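Local coordinates for regulatory protein YycH-like domain-containing protein (Eubacterium rectale, PDB 5COZ) that is of unknown function, though its YycH-like domain hints at a regulatory role, probably as a lipoprotein anchored to the cell membrane, at residues A[67-72]-A[123-128]; A[81-86]-A[254-259]; A[133-138]-A[209-214]; A[179-184]-A[242-247]. One frame throughout, in Å; residues are numbered along the deposited sequence. Where two conformers were deposited one is given.

Interaction 1: residues A[67-72]-A[123-128]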
loop_
_atom_site.group_PDB
_atom_site.type_symbol
_atom_site.label_atom_id
_atom_site.label_comp_id
_atom_site.label_asym_id
_atom_site.label_seq_id
_atom_site.Cartn_x
_atom_site.Cartn_y
_atom_site.Cartn_z
ATOM N N ILE A 67 6.911 8.523 13.632
ATOM C CA ILE A 67 5.901 8.734 14.664
ATOM C C ILE A 67 5.911 7.457 15.485
ATOM O O ILE A 67 5.703 6.361 14.944
ATOM C CB ILE A 67 4.509 9.096 14.077
ATOM C CG1 ILE A 67 4.587 10.483 13.391
ATOM C CG2 ILE A 67 3.422 9.114 15.194
ATOM C CD1 ILE A 67 3.425 10.878 12.560
ATOM N N ASN A 68 6.222 7.567 16.773
ATOM C CA ASN A 68 6.233 6.393 17.634
ATOM C C ASN A 68 4.881 6.343 18.342
ATOM O O ASN A 68 4.562 7.229 19.156
ATOM C CB ASN A 68 7.391 6.470 18.618
ATOM C CG ASN A 68 7.538 5.205 19.420
ATOM O OD1 ASN A 68 6.553 4.667 19.946
ATOM N ND2 ASN A 68 8.760 4.704 19.527
ATOM N N PHE A 69 4.057 5.354 17.986
ATOM C CA PHE A 69 2.698 5.334 18.517
ATOM C C PHE A 69 2.600 5.006 19.985
ATOM O O PHE A 69 1.600 5.363 20.598
ATOM C CB PHE A 69 1.858 4.277 17.779
ATOM C CG PHE A 69 1.676 4.488 16.292
ATOM C CD1 PHE A 69 1.436 5.762 15.779
ATOM C CD2 PHE A 69 1.655 3.409 15.420
ATOM C CE1 PHE A 69 1.214 5.950 14.414
ATOM C CE2 PHE A 69 1.453 3.602 14.047
ATOM C CZ PHE A 69 1.231 4.868 13.559
ATOM N N SER A 70 3.590 4.305 20.545
ATOM C CA SER A 70 3.456 3.811 21.911
ATOM C C SER A 70 4.390 4.442 22.956
ATOM O O SER A 70 4.193 4.176 24.149
ATOM C CB SER A 70 3.652 2.302 21.922
ATOM O OG SER A 70 4.943 1.997 21.431
ATOM N N GLU A 71 5.387 5.247 22.538
ATOM C CA GLU A 71 6.357 5.794 23.508
ATOM C C GLU A 71 5.714 6.776 24.498
ATOM O O GLU A 71 6.109 6.800 25.653
ATOM C CB GLU A 71 7.560 6.438 22.817
ATOM C CG GLU A 71 7.307 7.753 22.088
ATOM C CD GLU A 71 8.513 8.440 21.463
ATOM O OE1 GLU A 71 9.634 7.884 21.523
ATOM O OE2 GLU A 71 8.323 9.537 20.888
ATOM N N ASN A 72 4.738 7.572 24.038
ATOM C CA ASN A 72 4.023 8.521 24.871
ATOM C C ASN A 72 2.714 7.842 25.216
ATOM O O ASN A 72 1.871 7.639 24.332
ATOM C CB ASN A 72 3.850 9.829 24.108
ATOM C CG ASN A 72 3.121 10.903 24.867
ATOM O OD1 ASN A 72 2.031 10.703 25.395
ATOM N ND2 ASN A 72 3.673 12.094 24.865
ATOM N N ASP A 123 5.582 1.287 15.686
ATOM C CA ASP A 123 5.388 1.642 14.285
ATOM C C ASP A 123 4.225 0.917 13.631
ATOM O O ASP A 123 4.199 0.781 12.402
ATOM C CB ASP A 123 6.675 1.339 13.496
ATOM C CG ASP A 123 7.043 -0.137 13.465
ATOM O OD1 ASP A 123 6.476 -0.917 14.269
ATOM O OD2 ASP A 123 7.922 -0.513 12.663
ATOM N N SER A 124 3.266 0.448 14.447
ATOM C CA SER A 124 2.094 -0.218 13.897
ATOM C C SER A 124 0.979 -0.219 14.913
ATOM O O SER A 124 1.231 -0.167 16.106
ATOM C CB SER A 124 2.421 -1.650 13.471
ATOM O OG SER A 124 2.755 -2.475 14.572
ATOM N N ALA A 125 -0.250 -0.233 14.416
ATOM C CA ALA A 125 -1.417 -0.311 15.269
ATOM C C ALA A 125 -2.426 -1.160 14.537
ATOM O O ALA A 125 -2.602 -1.010 13.317
ATOM C CB ALA A 125 -1.972 1.060 15.624
ATOM N N LEU A 126 -3.051 -2.086 15.253
ATOM C CA LEU A 126 -4.035 -2.960 14.629
ATOM C C LEU A 126 -5.255 -3.102 15.517
ATOM O O LEU A 126 -5.120 -3.531 16.665
ATOM C CB LEU A 126 -3.421 -4.351 14.361
ATOM C CG LEU A 126 -4.372 -5.444 13.788
ATOM C CD1 LEU A 126 -4.846 -5.070 12.377
ATOM C CD2 LEU A 126 -3.700 -6.811 13.752
ATOM N N ALA A 127 -6.435 -2.789 14.986
ATOM C CA ALA A 127 -7.703 -3.033 15.666
ATOM C C ALA A 127 -8.488 -4.041 14.823
ATOM O O ALA A 127 -8.560 -3.892 13.602
ATOM C CB ALA A 127 -8.497 -1.750 15.860
ATOM N N GLU A 128 -9.032 -5.075 15.431
ATOM C CA GLU A 128 -9.791 -6.041 14.627
ATOM C C GLU A 128 -10.836 -6.765 15.428
ATOM O O GLU A 128 -10.674 -6.981 16.624
ATOM C CB GLU A 128 -8.859 -7.072 13.956
ATOM C CG GLU A 128 -8.018 -7.910 14.909
ATOM C CD GLU A 128 -6.933 -8.767 14.285
ATOM O OE1 GLU A 128 -6.742 -8.722 13.049
ATOM O OE2 GLU A 128 -6.277 -9.509 15.048
#
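Asn68 OD1 is gripped by two backbone amides, and the turn it ties presents the ring of Phe69 to Ser124 and Ala125. Ser70 N reaches Asn68 OD1 in the plane of its carbonyl group at 3.0 Å, whereas Glu71 N comes to the same oxygen from above that plane at 2.9 Å. Phe69 carries nearly all of the contact. With CG swung beside its own backbone N (chi1 -62°), the ring brings one edge to the segment 123-128: Phe69 CD2 lies 3.5 Å from Ser124 N, close to the ring plane. The same Phe69 CD2 meets the methyl of Ala125, CB, at 4.3 Å, and Phe69 CE2 comes within 3.9 Å of Asp123 C. Leu79, Ile120, Ile258 and Leu261 also touch this buried ring. With an alanine here, the Ser124 backbone and Ala125 CB would probably lose their apolar neighbour, and a gap would open beside Leu79. Asp123 heads away from the ring at CB, and its OD1 forms a salt bridge with Arg121. The whole is an Asx turn in the connection from strand 58-66 to helix 73-87, set by its aromatic residue against the chain leading into strand 125-128, with Asn72 as the helix N-cap.

Interaction 2: residues A[81-86]-A[254-259]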
loop_
_atom_site.group_PDB
_atom_site.type_symbol
_atom_site.label_atom_id
_atom_site.label_comp_id
_atom_site.label_asym_id
_atom_site.label_seq_id
_atom_site.Cartn_x
_atom_site.Cartn_y
_atom_site.Cartn_z
ATOM N N GLU A 81 -8.422 4.887 21.834
ATOM C CA GLU A 81 -9.843 5.218 21.890
ATOM C C GLU A 81 -10.418 5.418 20.501
ATOM O O GLU A 81 -11.552 5.007 20.280
ATOM C CB GLU A 81 -10.093 6.469 22.741
ATOM C CG GLU A 81 -9.760 6.258 24.206
ATOM C CD GLU A 81 -10.471 7.279 25.069
ATOM O OE1 GLU A 81 -11.727 7.300 25.069
ATOM O OE2 GLU A 81 -9.765 8.072 25.739
ATOM N N LYS A 82 -9.634 6.011 19.579
ATOM C CA LYS A 82 -10.120 6.195 18.205
ATOM C C LYS A 82 -10.303 4.833 17.543
ATOM O O LYS A 82 -11.324 4.608 16.894
ATOM C CB LYS A 82 -9.169 7.061 17.405
ATOM C CG LYS A 82 -9.112 8.495 17.908
ATOM C CD LYS A 82 -8.019 9.240 17.164
ATOM C CE LYS A 82 -7.925 10.698 17.529
ATOM N NZ LYS A 82 -7.272 10.896 18.847
ATOM N N LEU A 83 -9.354 3.896 17.760
ATOM C CA LEU A 83 -9.491 2.550 17.201
ATOM C C LEU A 83 -10.654 1.795 17.824
ATOM O O LEU A 83 -11.346 1.058 17.115
ATOM C CB LEU A 83 -8.205 1.752 17.384
ATOM C CG LEU A 83 -6.999 2.299 16.618
ATOM C CD1 LEU A 83 -5.738 1.597 17.056
ATOM C CD2 LEU A 83 -7.189 2.157 15.094
ATOM N N ALA A 84 -10.876 1.948 19.152
ATOM C CA ALA A 84 -11.985 1.302 19.841
ATOM C C ALA A 84 -13.329 1.824 19.310
ATOM O O ALA A 84 -14.249 1.022 19.163
ATOM C CB ALA A 84 -11.880 1.544 21.357
ATOM N N LYS A 85 -13.421 3.136 18.984
ATOM C CA LYS A 85 -14.657 3.704 18.408
ATOM C C LYS A 85 -14.934 3.041 17.044
ATOM O O LYS A 85 -16.048 2.580 16.770
ATOM C CB LYS A 85 -14.531 5.231 18.260
ATOM C CG LYS A 85 -15.808 5.910 17.745
ATOM C CD LYS A 85 -15.513 7.284 17.166
ATOM C CE LYS A 85 -16.716 7.944 16.523
ATOM N NZ LYS A 85 -17.058 7.336 15.210
ATOM N N ALA A 86 -13.881 2.936 16.217
ATOM C CA ALA A 86 -13.997 2.350 14.878
ATOM C C ALA A 86 -14.541 0.911 14.894
ATOM O O ALA A 86 -15.461 0.611 14.127
ATOM C CB ALA A 86 -12.638 2.384 14.198
ATOM N N SER A 254 -14.294 -3.700 10.709
ATOM C CA SER A 254 -13.899 -4.969 11.304
ATOM C C SER A 254 -12.384 -5.153 11.391
ATOM O O SER A 254 -11.931 -6.095 12.029
ATOM C CB SER A 254 -14.489 -6.097 10.456
ATOM O OG SER A 254 -13.937 -6.001 9.146
ATOM N N PHE A 255 -11.597 -4.288 10.736
ATOM C CA PHE A 255 -10.147 -4.427 10.689
ATOM C C PHE A 255 -9.550 -3.093 10.326
ATOM O O PHE A 255 -10.007 -2.462 9.372
ATOM C CB PHE A 255 -9.786 -5.501 9.632
ATOM C CG PHE A 255 -8.327 -5.853 9.520
ATOM C CD1 PHE A 255 -7.475 -5.103 8.717
ATOM C CD2 PHE A 255 -7.820 -6.978 10.155
ATOM C CE1 PHE A 255 -6.126 -5.450 8.586
ATOM C CE2 PHE A 255 -6.473 -7.334 10.005
ATOM C CZ PHE A 255 -5.649 -6.581 9.205
ATOM N N LEU A 256 -8.556 -2.628 11.107
ATOM C CA LEU A 256 -7.952 -1.341 10.881
ATOM C C LEU A 256 -6.482 -1.492 11.185
ATOM O O LEU A 256 -6.120 -1.743 12.339
ATOM C CB LEU A 256 -8.642 -0.298 11.797
ATOM C CG LEU A 256 -8.452 1.174 11.511
ATOM C CD1 LEU A 256 -8.763 1.497 10.138
ATOM C CD2 LEU A 256 -9.409 1.995 12.359
ATOM N N ASP A 257 -5.649 -1.434 10.143
ATOM C CA ASP A 257 -4.211 -1.630 10.307
ATOM C C ASP A 257 -3.484 -0.371 9.858
ATOM O O ASP A 257 -3.582 0.044 8.690
ATOM C CB ASP A 257 -3.748 -2.857 9.498
ATOM C CG ASP A 257 -2.432 -3.480 9.947
ATOM O OD1 ASP A 257 -1.897 -3.058 10.996
ATOM O OD2 ASP A 257 -2.000 -4.466 9.315
ATOM N N ILE A 258 -2.780 0.256 10.808
ATOM C CA ILE A 258 -2.065 1.495 10.556
ATOM C C ILE A 258 -0.608 1.179 10.341
ATOM O O ILE A 258 0.008 0.552 11.195
ATOM C CB ILE A 258 -2.233 2.485 11.726
ATOM C CG1 ILE A 258 -3.740 2.715 12.086
ATOM C CG2 ILE A 258 -1.524 3.845 11.424
ATOM C CD1 ILE A 258 -3.917 3.673 13.287
ATOM N N PRO A 259 -0.064 1.587 9.187
ATOM C CA PRO A 259 1.354 1.351 8.907
ATOM C C PRO A 259 2.237 2.381 9.605
ATOM O O PRO A 259 1.712 3.355 10.182
ATOM C CB PRO A 259 1.406 1.545 7.383
ATOM C CG PRO A 259 0.433 2.670 7.127
ATOM C CD PRO A 259 -0.703 2.401 8.125
#
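Leu83 on the helix and Leu256 on the strand meet methyl to methyl, and every contact between 81-86 and 254-259 is of this apolar kind. Leu83 CD2 lies 3.5 Å from Leu256 CD2, close for two methyl groups, and the two side chains slant across one another. That one Leu83 methyl also rests 4.0 Å from Ile258 CD1, two residues further along the strand, so it bridges neighbouring side chains of the same sheet face. One turn on in the helix, Ala86 CB approaches Leu256 CD2 to 3.7 Å. Leu256 CD2 thus touches both a leucine branch and an alanine methyl. Its place there follows from the torsion of Leu256, whose CG stands opposite the backbone N (chi1 -164°) and carries the branch out toward the helix.

Backbone hydrogen bonds run within each element and not between them. The helix closes its own turn with Lys85 N to Glu81 O, while the strand pairs with its sheet neighbours, Leu256 with Ala127 and Asp257 with Val245. Ser254 and Phe255 together face Ala247 in a classic beta bulge.

Charge stays at the margin: Lys85 NZ turns from the strand to a salt bridge with Glu178. Helix and strand run nearly antiparallel at 152°, their axes 9.5 Å apart. With no polar bond joining the two, their attachment rests on shape and the exclusion of water, as is usual where a helix lies on a sheet.

Interaction 3: residues A[133-138]-A[209-214]. With NA (sodium ion), chain B.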
loop_
_atom_site.group_PDB
_atom_site.type_symbol
_atom_site.label_atom_id
_atom_site.label_comp_id
_atom_site.label_asym_id
_atom_site.label_seq_id
_atom_site.Cartn_x
_atom_site.Cartn_y
_atom_site.Cartn_z
ATOM N N LYS A 133 -10.414 -10.129 11.516
ATOM C CA LYS A 133 -9.150 -10.873 11.570
ATOM C C LYS A 133 -9.167 -12.050 10.569
ATOM O O LYS A 133 -8.240 -12.194 9.762
ATOM C CB LYS A 133 -8.919 -11.408 12.994
ATOM C CG LYS A 133 -7.576 -12.117 13.139
ATOM C CD LYS A 133 -7.336 -12.580 14.567
ATOM C CE LYS A 133 -7.696 -14.004 14.790
ATOM N NZ LYS A 133 -7.142 -14.498 16.082
ATOM N N LEU A 134 -10.227 -12.874 10.613
ATOM C CA LEU A 134 -10.262 -14.035 9.725
ATOM C C LEU A 134 -10.459 -13.640 8.261
ATOM O O LEU A 134 -9.841 -14.251 7.388
ATOM C CB LEU A 134 -11.320 -15.025 10.151
ATOM C CG LEU A 134 -11.190 -15.591 11.593
ATOM C CD1 LEU A 134 -12.141 -16.713 11.783
ATOM C CD2 LEU A 134 -9.768 -16.105 11.910
ATOM N N ALA A 135 -11.271 -12.603 7.987
ATOM C CA ALA A 135 -11.443 -12.167 6.602
ATOM C C ALA A 135 -10.155 -11.653 5.982
ATOM O O ALA A 135 -9.838 -11.996 4.843
ATOM C CB ALA A 135 -12.503 -11.077 6.517
ATOM N N VAL A 136 -9.405 -10.816 6.726
ATOM C CA VAL A 136 -8.249 -10.188 6.115
ATOM C C VAL A 136 -6.956 -10.989 6.297
ATOM O O VAL A 136 -6.069 -10.864 5.452
ATOM C CB VAL A 136 -8.110 -8.735 6.679
ATOM C CG1 VAL A 136 -6.927 -7.986 6.060
ATOM C CG2 VAL A 136 -9.408 -7.953 6.476
ATOM N N SER A 137 -6.869 -11.862 7.307
ATOM C CA SER A 137 -5.586 -12.533 7.537
ATOM C C SER A 137 -5.644 -14.067 7.674
ATOM O O SER A 137 -4.592 -14.694 7.843
ATOM C CB SER A 137 -4.898 -11.926 8.764
ATOM O OG SER A 137 -5.589 -12.183 9.974
ATOM N N ALA A 138 -6.818 -14.686 7.504
ATOM C CA ALA A 138 -6.916 -16.154 7.584
ATOM C C ALA A 138 -7.639 -16.723 6.362
ATOM O O ALA A 138 -8.100 -17.872 6.379
ATOM C CB ALA A 138 -7.619 -16.562 8.856
ATOM N N ASN A 209 -17.410 -14.072 5.534
ATOM C CA ASN A 209 -18.265 -12.910 5.781
ATOM C C ASN A 209 -17.954 -11.826 4.763
ATOM O O ASN A 209 -16.794 -11.412 4.671
ATOM C CB ASN A 209 -18.039 -12.369 7.201
ATOM C CG ASN A 209 -18.484 -13.321 8.266
ATOM O OD1 ASN A 209 -19.664 -13.659 8.355
ATOM N ND2 ASN A 209 -17.538 -13.815 9.054
ATOM N N ASP A 210 -18.978 -11.348 4.017
ATOM C CA ASP A 210 -18.754 -10.329 2.993
ATOM C C ASP A 210 -18.131 -9.082 3.614
ATOM O O ASP A 210 -18.691 -8.502 4.550
ATOM C CB ASP A 210 -20.046 -9.998 2.244
ATOM C CG ASP A 210 -20.537 -11.099 1.332
ATOM O OD1 ASP A 210 -19.860 -12.154 1.240
ATOM O OD2 ASP A 210 -21.589 -10.907 0.695
ATOM N N THR A 211 -16.974 -8.683 3.095
ATOM C CA THR A 211 -16.201 -7.578 3.656
ATOM C C THR A 211 -15.620 -6.716 2.552
ATOM O O THR A 211 -15.129 -7.242 1.546
ATOM C CB THR A 211 -15.052 -8.202 4.497
ATOM O OG1 THR A 211 -15.605 -9.016 5.545
ATOM C CG2 THR A 211 -14.122 -7.168 5.124
ATOM N N TYR A 212 -15.693 -5.394 2.722
ATOM C CA TYR A 212 -14.956 -4.476 1.855
ATOM C C TYR A 212 -13.612 -4.195 2.502
ATOM O O TYR A 212 -13.583 -3.984 3.718
ATOM C CB TYR A 212 -15.669 -3.126 1.746
ATOM C CG TYR A 212 -16.918 -3.073 0.917
ATOM C CD1 TYR A 212 -16.880 -3.329 -0.457
ATOM C CD2 TYR A 212 -18.121 -2.665 1.473
ATOM C CE1 TYR A 212 -18.017 -3.199 -1.244
ATOM C CE2 TYR A 212 -19.261 -2.503 0.689
ATOM C CZ TYR A 212 -19.203 -2.763 -0.673
ATOM O OH TYR A 212 -20.342 -2.620 -1.438
ATOM N N VAL A 213 -12.531 -4.126 1.737
ATOM C CA VAL A 213 -11.225 -3.737 2.271
ATOM C C VAL A 213 -10.723 -2.553 1.478
ATOM O O VAL A 213 -10.497 -2.674 0.268
ATOM C CB VAL A 213 -10.192 -4.885 2.243
ATOM C CG1 VAL A 213 -8.797 -4.392 2.678
ATOM C CG2 VAL A 213 -10.635 -6.045 3.132
ATOM N N PHE A 214 -10.528 -1.418 2.149
ATOM C CA PHE A 214 -9.900 -0.282 1.499
ATOM C C PHE A 214 -8.454 -0.205 1.841
ATOM O O PHE A 214 -8.077 -0.418 2.994
ATOM C CB PHE A 214 -10.534 1.038 1.963
ATOM C CG PHE A 214 -11.908 1.213 1.386
ATOM C CD1 PHE A 214 -13.031 0.715 2.047
ATOM C CD2 PHE A 214 -12.094 1.940 0.222
ATOM C CE1 PHE A 214 -14.314 0.893 1.506
ATOM C CE2 PHE A 214 -13.371 2.094 -0.334
ATOM C CZ PHE A 214 -14.470 1.575 0.319
HETATM NA NA NA B . -20.724 -14.467 0.885
HETATM O O HOH W 1 -22.884 -13.242 0.439
HETATM O O HOH W 2 -21.289 -14.768 3.084
#
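Ala135 and Val136 of helix 130-137 set their methyls against Thr211 and Val213 of strand 211-220. Ala135 CB touches the hydroxyl oxygen, Thr211 OG1, at 3.8 Å, and Val136 CG2 faces Val213 CG2 at 4.0 Å. The hydroxyl is not idle: Thr211 OG1, set beside its own backbone N (chi1 -60°), donates to Asn209 O at 2.8 Å, approaching from above that carbonyl's plane. A valine in its place would probably keep the bulk against Ala135 but leave Asn209 O without this donor, freeing the turn into the strand. On the helix side, Ser137 N and Ser137 OG reach Lys133 O from opposite faces of its plane, tightening the last turn. Further out, the residue spanned by the threonine bond, Asp210, directs its carboxylate away from the helix to a sodium ion, with OD1 2.5 Å from the metal. Gln208 and two waters are the other ligands, and water 1 also donates to Asp210 OD2, 2.7 Å away, so both carboxylate oxygens are engaged. The chemistry is thus divided: a valine pair and a methyl on a hydroxyl join helix to strand, the buried hydroxyl is satisfied locally, and the ionic site sits just beyond, at the strand's leading end.

Interaction 4: residues A[179-184]-A[242-247]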
loop_
_atom_site.group_PDB
_atom_site.type_symbol
_atom_site.label_atom_id
_atom_site.label_comp_id
_atom_site.label_asym_id
_atom_site.label_seq_id
_atom_site.Cartn_x
_atom_site.Cartn_y
_atom_site.Cartn_z
ATOM N N LEU A 179 -8.766 9.592 12.561
ATOM C CA LEU A 179 -7.461 9.127 13.022
ATOM C C LEU A 179 -6.366 10.169 12.817
ATOM O O LEU A 179 -5.221 9.959 13.234
ATOM C CB LEU A 179 -7.089 7.833 12.257
ATOM C CG LEU A 179 -7.833 6.564 12.654
ATOM C CD1 LEU A 179 -7.544 5.448 11.644
ATOM C CD2 LEU A 179 -7.477 6.116 14.087
ATOM N N GLU A 180 -6.704 11.275 12.106
ATOM C CA GLU A 180 -5.790 12.374 11.815
ATOM C C GLU A 180 -4.645 11.886 10.940
ATOM O O GLU A 180 -3.498 12.316 11.083
ATOM C CB GLU A 180 -5.278 13.081 13.095
ATOM C CG GLU A 180 -6.411 13.537 14.003
ATOM C CD GLU A 180 -5.970 14.101 15.339
ATOM O OE1 GLU A 180 -5.162 13.447 16.033
ATOM O OE2 GLU A 180 -6.489 15.173 15.721
ATOM N N ILE A 181 -4.989 11.006 9.969
ATOM C CA ILE A 181 -4.009 10.509 9.025
ATOM C C ILE A 181 -4.352 11.075 7.663
ATOM O O ILE A 181 -5.382 10.701 7.080
ATOM C CB ILE A 181 -3.951 8.948 8.993
ATOM C CG1 ILE A 181 -3.703 8.346 10.398
ATOM C CG2 ILE A 181 -2.871 8.473 7.968
ATOM C CD1 ILE A 181 -3.860 6.812 10.445
ATOM N N ASN A 182 -3.507 11.974 7.149
ATOM C CA ASN A 182 -3.700 12.513 5.801
ATOM C C ASN A 182 -3.413 11.412 4.801
ATOM O O ASN A 182 -2.376 10.739 4.914
ATOM C CB ASN A 182 -2.774 13.700 5.544
ATOM C CG ASN A 182 -3.291 15.013 6.083
ATOM O OD1 ASN A 182 -4.380 15.105 6.679
ATOM N ND2 ASN A 182 -2.518 16.066 5.877
ATOM N N VAL A 183 -4.328 11.210 3.855
ATOM C CA VAL A 183 -4.173 10.165 2.857
ATOM C C VAL A 183 -4.468 10.741 1.472
ATOM O O VAL A 183 -5.183 11.751 1.363
ATOM C CB VAL A 183 -5.082 8.923 3.138
ATOM C CG1 VAL A 183 -4.700 8.226 4.454
ATOM C CG2 VAL A 183 -6.572 9.289 3.122
ATOM N N CYS A 184 -3.985 10.066 0.425
ATOM C CA CYS A 184 -4.360 10.482 -0.939
ATOM C C CYS A 184 -5.864 10.370 -1.149
ATOM O O CYS A 184 -6.525 9.497 -0.564
ATOM C CB CYS A 184 -3.640 9.644 -1.988
ATOM S SG CYS A 184 -1.846 9.739 -1.886
ATOM N N ASN A 242 3.313 1.079 2.321
ATOM C CA ASN A 242 2.518 2.122 2.944
ATOM C C ASN A 242 1.042 1.994 2.572
ATOM O O ASN A 242 0.609 2.587 1.573
ATOM C CB ASN A 242 3.031 3.489 2.522
ATOM C CG ASN A 242 2.202 4.606 3.050
ATOM O OD1 ASN A 242 1.908 4.661 4.246
ATOM N ND2 ASN A 242 1.828 5.528 2.173
ATOM N N HIS A 243 0.281 1.253 3.360
ATOM C CA HIS A 243 -1.161 1.221 3.174
ATOM C C HIS A 243 -1.825 1.172 4.530
ATOM O O HIS A 243 -1.443 0.393 5.408
ATOM C CB HIS A 243 -1.693 0.074 2.236
ATOM C CG HIS A 243 -1.068 -1.274 2.442
ATOM N ND1 HIS A 243 -0.492 -1.966 1.384
ATOM C CD2 HIS A 243 -0.984 -2.048 3.550
ATOM C CE1 HIS A 243 -0.078 -3.117 1.879
ATOM N NE2 HIS A 243 -0.361 -3.226 3.169
ATOM N N LEU A 244 -2.798 2.058 4.681
ATOM C CA LEU A 244 -3.711 2.087 5.831
ATOM C C LEU A 244 -4.883 1.180 5.393
ATOM O O LEU A 244 -5.567 1.475 4.384
ATOM C CB LEU A 244 -4.160 3.541 6.091
ATOM C CG LEU A 244 -5.343 3.730 7.065
ATOM C CD1 LEU A 244 -5.005 3.279 8.475
ATOM C CD2 LEU A 244 -5.815 5.243 7.085
ATOM N N VAL A 245 -5.052 0.021 6.084
ATOM C CA VAL A 245 -6.053 -0.966 5.696
ATOM C C VAL A 245 -7.300 -0.790 6.555
ATOM O O VAL A 245 -7.199 -0.830 7.776
ATOM C CB VAL A 245 -5.491 -2.394 5.797
ATOM C CG1 VAL A 245 -6.525 -3.402 5.264
ATOM C CG2 VAL A 245 -4.182 -2.532 5.010
ATOM N N ILE A 246 -8.444 -0.520 5.922
ATOM C CA ILE A 246 -9.705 -0.364 6.649
ATOM C C ILE A 246 -10.701 -1.300 6.030
ATOM O O ILE A 246 -11.054 -1.149 4.855
ATOM C CB ILE A 246 -10.209 1.095 6.599
ATOM C CG1 ILE A 246 -9.065 2.109 6.957
ATOM C CG2 ILE A 246 -11.447 1.242 7.529
ATOM C CD1 ILE A 246 -9.540 3.638 7.103
ATOM N N ALA A 247 -11.143 -2.284 6.804
ATOM C CA ALA A 247 -12.138 -3.238 6.295
ATOM C C ALA A 247 -13.441 -3.073 7.021
ATOM O O ALA A 247 -13.440 -2.678 8.197
ATOM C CB ALA A 247 -11.644 -4.659 6.458
#
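Leu244 reaches from the antiparallel sheet toward Ile181 and Val183, in the loop that follows helix 165-178. That helix ends in a Schellman motif, with Glu180 at positive phi (64°), and the chain then passes over the sheet on its way to strand 188-192. From the strand backbone, Leu244 CB points at the loop. CG stands opposite the backbone N (chi1 168°), which throws the fork of the side chain outward; CB and CG themselves serve as a stem, and the methyls do the touching. CD1 and CD2 straddle the end of Ile181, each 4.2 Å from Ile181 CD1, so these two side chains meet tip to tip. Ile181 is extended for this reach, and it also packs on Ile258 and Leu261, which ties the loop to the neighbouring strand 252-258 as well. Leu179, just before the turn, leans on Leu79, Lys82 and Leu83 of helix 73-87.

Polar links run alongside and not across: the loop backbone bonds to strand 211-220 through Asn182 with Asp219 and Cys184 with Phe217, while Leu244 pairs with Met216. The loop is therefore hydrogen-bonded to one strand of the sheet and packed by apolar side chains against another. Val183 completes the fit differently from Ile181, crossing Leu244 at about a right angle, with Val183 CG1 4.1 Å from Leu244 CD2.

All four contacts bear on one antiparallel sheet. Strands 125-128, 252-258, 244-249 and 211-220 lie side by side in it, so interactions 1, 2, 4 and 3 follow one another across its width. Interactions 1, 2 and 4 use one face, where helix 73-87 and two loops pack; interaction 3 uses the other, under helix 130-137. Interactions 2, 3 and 4 are buried, whereas interaction 1, where a loop meets the chain leading into strand 125-128, is only partly so. Aliphatic methyls make up interactions 2 and 4; interaction 1 relies on an aromatic edge against backbone, and interaction 3 admits a hydroxyl next to a metal site. Phe255 touching Val136 links interactions 2 and 3.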